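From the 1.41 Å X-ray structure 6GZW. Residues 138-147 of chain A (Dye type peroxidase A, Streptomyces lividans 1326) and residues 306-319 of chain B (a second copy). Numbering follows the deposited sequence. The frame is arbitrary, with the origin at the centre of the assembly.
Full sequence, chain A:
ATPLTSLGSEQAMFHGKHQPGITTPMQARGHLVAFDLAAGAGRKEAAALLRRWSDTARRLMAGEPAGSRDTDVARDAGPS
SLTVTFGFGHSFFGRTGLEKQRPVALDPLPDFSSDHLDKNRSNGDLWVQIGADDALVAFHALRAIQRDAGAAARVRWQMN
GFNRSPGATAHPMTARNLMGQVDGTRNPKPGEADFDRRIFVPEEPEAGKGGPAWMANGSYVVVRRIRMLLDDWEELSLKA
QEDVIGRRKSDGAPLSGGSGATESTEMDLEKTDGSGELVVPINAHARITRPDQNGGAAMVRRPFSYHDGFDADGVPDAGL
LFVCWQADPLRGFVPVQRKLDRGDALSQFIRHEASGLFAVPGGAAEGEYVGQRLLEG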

# COMPACT_ATOMS: atom_id res chain seq x y z
N ALA A 138 8.07 -4.73 4.71
CA ALA A 138 7.01 -5.67 4.49
C ALA A 138 7.16 -6.47 3.19
O ALA A 138 6.97 -7.68 3.16
CB ALA A 138 5.66 -4.96 4.51
N PHE A 139 7.46 -5.77 2.10
CA PHE A 139 7.60 -6.43 0.80
C PHE A 139 8.75 -7.44 0.82
O PHE A 139 8.62 -8.58 0.36
CB PHE A 139 7.83 -5.45 -0.33
CG PHE A 139 7.92 -6.14 -1.66
CD1 PHE A 139 6.77 -6.54 -2.32
CD2 PHE A 139 9.16 -6.53 -2.18
CE1 PHE A 139 6.83 -7.29 -3.49
CE2 PHE A 139 9.22 -7.27 -3.34
CZ PHE A 139 8.08 -7.63 -4.03
N HIS A 140 9.86 -7.02 1.38
CA HIS A 140 11.03 -7.88 1.49
C HIS A 140 10.66 -9.18 2.22
O HIS A 140 11.07 -10.25 1.80
CB HIS A 140 12.14 -7.14 2.22
CG HIS A 140 13.32 -7.97 2.62
ND1 HIS A 140 13.53 -8.40 3.91
CD2 HIS A 140 14.41 -8.36 1.91
CE1 HIS A 140 14.67 -9.07 3.96
NE2 HIS A 140 15.22 -9.06 2.76
N ALA A 141 9.87 -9.09 3.30
CA ALA A 141 9.41 -10.29 3.99
C ALA A 141 8.44 -11.15 3.16
O ALA A 141 8.56 -12.37 3.09
CB ALA A 141 8.80 -9.92 5.31
N LEU A 142 7.48 -10.52 2.49
CA LEU A 142 6.59 -11.26 1.59
C LEU A 142 7.37 -12.04 0.53
O LEU A 142 7.13 -13.23 0.30
CB LEU A 142 5.62 -10.31 0.88
CG LEU A 142 4.75 -10.91 -0.23
CD1 LEU A 142 3.83 -12.03 0.25
CD2 LEU A 142 3.97 -9.82 -0.94
N ARG A 143 8.29 -11.36 -0.11
CA ARG A 143 9.07 -11.97 -1.16
C ARG A 143 9.94 -13.10 -0.62
O ARG A 143 10.08 -14.16 -1.25
CB ARG A 143 9.90 -10.88 -1.84
CG ARG A 143 10.75 -11.34 -3.03
CD ARG A 143 9.95 -12.05 -4.12
NE ARG A 143 10.78 -12.37 -5.28
CZ ARG A 143 10.38 -13.03 -6.37
NH1 ARG A 143 9.16 -13.51 -6.50
NH2 ARG A 143 11.24 -13.21 -7.37
N ALA A 144 10.52 -12.91 0.57
CA ALA A 144 11.38 -13.95 1.15
C ALA A 144 10.59 -15.19 1.53
O ALA A 144 11.01 -16.32 1.24
CB ALA A 144 12.15 -13.39 2.31
N ILE A 145 9.43 -14.98 2.14
CA ILE A 145 8.55 -16.09 2.48
C ILE A 145 8.08 -16.80 1.21
O ILE A 145 8.13 -18.03 1.10
CB ILE A 145 7.38 -15.57 3.35
CG1 ILE A 145 7.91 -15.16 4.74
CG2 ILE A 145 6.20 -16.53 3.41
CD1 ILE A 145 8.40 -16.30 5.62
N GLN A 146 7.66 -16.03 0.21
CA GLN A 146 7.20 -16.64 -1.02
C GLN A 146 8.28 -17.44 -1.76
O GLN A 146 7.99 -18.51 -2.27
CB GLN A 146 6.54 -15.60 -1.93
CG GLN A 146 6.13 -16.10 -3.32
CD GLN A 146 7.09 -15.63 -4.40
OE1 GLN A 146 7.72 -14.58 -4.27
NE2 GLN A 146 7.22 -16.41 -5.46
N ARG A 147 9.50 -16.91 -1.78
CA ARG A 147 10.64 -17.60 -2.38
C ARG A 147 11.11 -18.83 -1.58
O ARG A 147 11.66 -19.78 -2.17
CB ARG A 147 11.79 -16.62 -2.59
CG ARG A 147 11.51 -15.60 -3.67
CD ARG A 147 11.78 -16.17 -5.05
NE ARG A 147 13.20 -16.18 -5.35
CZ ARG A 147 13.72 -16.66 -6.47
NH1 ARG A 147 12.93 -17.18 -7.42
NH2 ARG A 147 15.04 -16.62 -6.67
N TYR B 306 5.66 -0.57 -6.62
CA TYR B 306 4.38 -1.24 -6.61
C TYR B 306 4.52 -2.72 -6.52
O TYR B 306 5.54 -3.31 -6.89
CB TYR B 306 3.54 -0.86 -7.82
CG TYR B 306 3.96 -1.46 -9.18
CD1 TYR B 306 3.48 -2.70 -9.62
CD2 TYR B 306 4.86 -0.77 -10.02
CE1 TYR B 306 3.83 -3.20 -10.88
CE2 TYR B 306 5.21 -1.28 -11.27
CZ TYR B 306 4.71 -2.49 -11.70
OH TYR B 306 5.05 -3.01 -12.94
N HIS B 307 3.47 -3.30 -5.96
CA HIS B 307 3.26 -4.72 -5.96
C HIS B 307 1.76 -5.00 -5.95
O HIS B 307 1.09 -4.62 -5.00
CB HIS B 307 3.92 -5.41 -4.77
CG HIS B 307 3.57 -6.86 -4.70
ND1 HIS B 307 3.99 -7.76 -5.65
CD2 HIS B 307 2.73 -7.54 -3.88
CE1 HIS B 307 3.48 -8.95 -5.37
NE2 HIS B 307 2.70 -8.83 -4.31
N ASP B 308 1.25 -5.68 -6.99
CA ASP B 308 -0.18 -5.95 -7.16
C ASP B 308 -0.53 -7.45 -7.28
O ASP B 308 -1.55 -7.83 -7.87
CB ASP B 308 -0.69 -5.19 -8.40
CG ASP B 308 -0.65 -3.69 -8.20
OD1 ASP B 308 -1.00 -3.21 -7.12
OD2 ASP B 308 -0.28 -2.98 -9.13
N GLY B 309 0.34 -8.31 -6.79
CA GLY B 309 0.02 -9.72 -6.69
C GLY B 309 0.91 -10.60 -7.48
O GLY B 309 1.95 -10.17 -8.02
N PHE B 310 0.49 -11.87 -7.57
CA PHE B 310 1.20 -12.89 -8.30
C PHE B 310 0.25 -13.52 -9.31
O PHE B 310 -0.93 -13.72 -9.01
CB PHE B 310 1.70 -13.96 -7.35
CG PHE B 310 2.68 -13.47 -6.32
CD1 PHE B 310 2.24 -12.94 -5.11
CD2 PHE B 310 4.05 -13.53 -6.57
CE1 PHE B 310 3.15 -12.50 -4.18
CE2 PHE B 310 4.96 -13.11 -5.64
CZ PHE B 310 4.52 -12.59 -4.45
N ASP B 311 0.78 -13.87 -10.48
CA ASP B 311 0.00 -14.61 -11.49
C ASP B 311 0.02 -16.11 -11.16
O ASP B 311 0.58 -16.54 -10.15
CB ASP B 311 0.48 -14.27 -12.92
CG ASP B 311 1.76 -14.97 -13.34
OD1 ASP B 311 2.32 -15.81 -12.59
OD2 ASP B 311 2.21 -14.72 -14.48
N ALA B 312 -0.60 -16.92 -12.02
CA ALA B 312 -0.78 -18.35 -11.76
C ALA B 312 0.54 -19.12 -11.69
O ALA B 312 0.60 -20.18 -11.06
CB ALA B 312 -1.69 -18.96 -12.82
N ASP B 313 1.57 -18.60 -12.35
CA ASP B 313 2.92 -19.16 -12.28
C ASP B 313 3.82 -18.58 -11.19
O ASP B 313 5.02 -18.88 -11.16
CB ASP B 313 3.59 -19.05 -13.66
CG ASP B 313 2.80 -19.75 -14.75
OD1 ASP B 313 2.35 -20.89 -14.50
OD2 ASP B 313 2.60 -19.17 -15.83
N GLY B 314 3.27 -17.73 -10.33
CA GLY B 314 4.03 -17.15 -9.22
C GLY B 314 4.85 -15.93 -9.59
O GLY B 314 5.68 -15.50 -8.81
N VAL B 315 4.62 -15.37 -10.78
CA VAL B 315 5.37 -14.19 -11.24
C VAL B 315 4.80 -12.96 -10.53
O VAL B 315 3.60 -12.72 -10.60
CB VAL B 315 5.30 -13.99 -12.77
CG1 VAL B 315 6.06 -12.72 -13.21
CG2 VAL B 315 5.87 -15.21 -13.49
N PRO B 316 5.65 -12.18 -9.83
CA PRO B 316 5.14 -10.98 -9.15
C PRO B 316 4.85 -9.83 -10.11
O PRO B 316 5.69 -9.49 -10.95
CB PRO B 316 6.26 -10.60 -8.18
CG PRO B 316 7.50 -11.07 -8.86
CD PRO B 316 7.10 -12.35 -9.63
N ASP B 317 3.68 -9.23 -9.96
CA ASP B 317 3.33 -7.99 -10.67
C ASP B 317 3.85 -6.82 -9.83
O ASP B 317 3.10 -6.13 -9.14
CB ASP B 317 1.82 -7.90 -10.91
CG ASP B 317 1.41 -6.70 -11.79
OD1 ASP B 317 2.29 -6.08 -12.40
OD2 ASP B 317 0.21 -6.39 -11.88
N ALA B 318 5.17 -6.63 -9.89
CA ALA B 318 5.86 -5.70 -9.00
C ALA B 318 6.89 -4.95 -9.78
O ALA B 318 7.43 -5.48 -10.74
CB ALA B 318 6.52 -6.45 -7.86
N GLY B 319 7.23 -3.76 -9.31
CA GLY B 319 8.18 -2.93 -10.03
C GLY B 319 8.20 -1.51 -9.54
O GLY B 319 8.06 -1.22 -8.34
O HOH W 1 8.30 -15.86 -8.13

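One face of a helix in chain A packs against a β-hairpin of chain B, and the side chains that meet there follow from the helical repeat. F139(A), L142(A), R143(A) and Q146(A) recur at intervals of three or four residues, so they line a single stripe, while H140(A), A141(A), A144(A) and I145(A) lie out of reach. All four contacting side chains have chi1 in the t well, which carries each chain outward from the helix. On the hairpin, H307(B), F310(B), P316(B) and A318(B) point toward the helix, whereas Y306(B) and V315(B) point away.

At the N-terminal end of the stripe, F139(A), with chi2 at 79°, presents its edge to the face of H307(B). The ring planes meet at 61° and the centroids lie 5.2 Å apart, an offset edge-to-face arrangement in which F139(A) CE1 comes 3.5 Å from H307(B) CG. Such a pairing sets the slightly positive hydrogens of one ring against the π cloud of the other. H307(B), itself t at chi1, can offer its ring face here while its NE2 is hydrogen-bonded elsewhere in the structure. A318(B) suits the neighbouring position because its methyl group is compact: CB sits 4.3 Å from F139(A) CZ, filling space beside the ring.

L142(A) adopts the t,p conformation common for leucine on helices. Its CD2 reaches two of the strand's aromatic residues, lying 3.7 Å from H307(B) NE2 and 4.3 Å from F310(B) CE1, at the edge of the latter ring. F310(B), m at chi1, has the largest area covered by the opposing stretch of any residue here, and it extends the apolar surface toward the polar end of the contact.

That end is built around R143(A). Its CA-to-CB bond points sideways, but the p value of chi2, followed by t at chi3, brings the end of the chain nearer the hairpin. There NH1 lies 3.8 Å from P316(B) CG and donates a hydrogen bond to Q146(A) OE1, 2.9 Å away and one helical turn along. Q146(A) accommodates this with chi2 at -104°, between the usual wells; its OE1 also approaches F310(B) CE2 at 3.4 Å. P316(B) offers a compact apolar ring beside the arginine head.

No direct hydrogen bond crosses the two stretches; Q146(A) NE2 and G314(B) O are 3.8 Å apart. Water 1 bridges the gap, accepting from R143(A) NH1 at 3.0 Å and from Q146(A) NE2 at 2.9 Å, and donating to G314(B) O at 2.7 Å.

The carbonyl used by this water belongs to the last residue of a type I turn, D311(B) to G314(B). Glycine suits that corner because its phi is positive, at 83°. D311(B), p at chi1, folds its carboxylate back over the turn, where OD1 accepts from V315(B) N at 3.0 Å and, weakly, from D313(B) N at 2.9 Å.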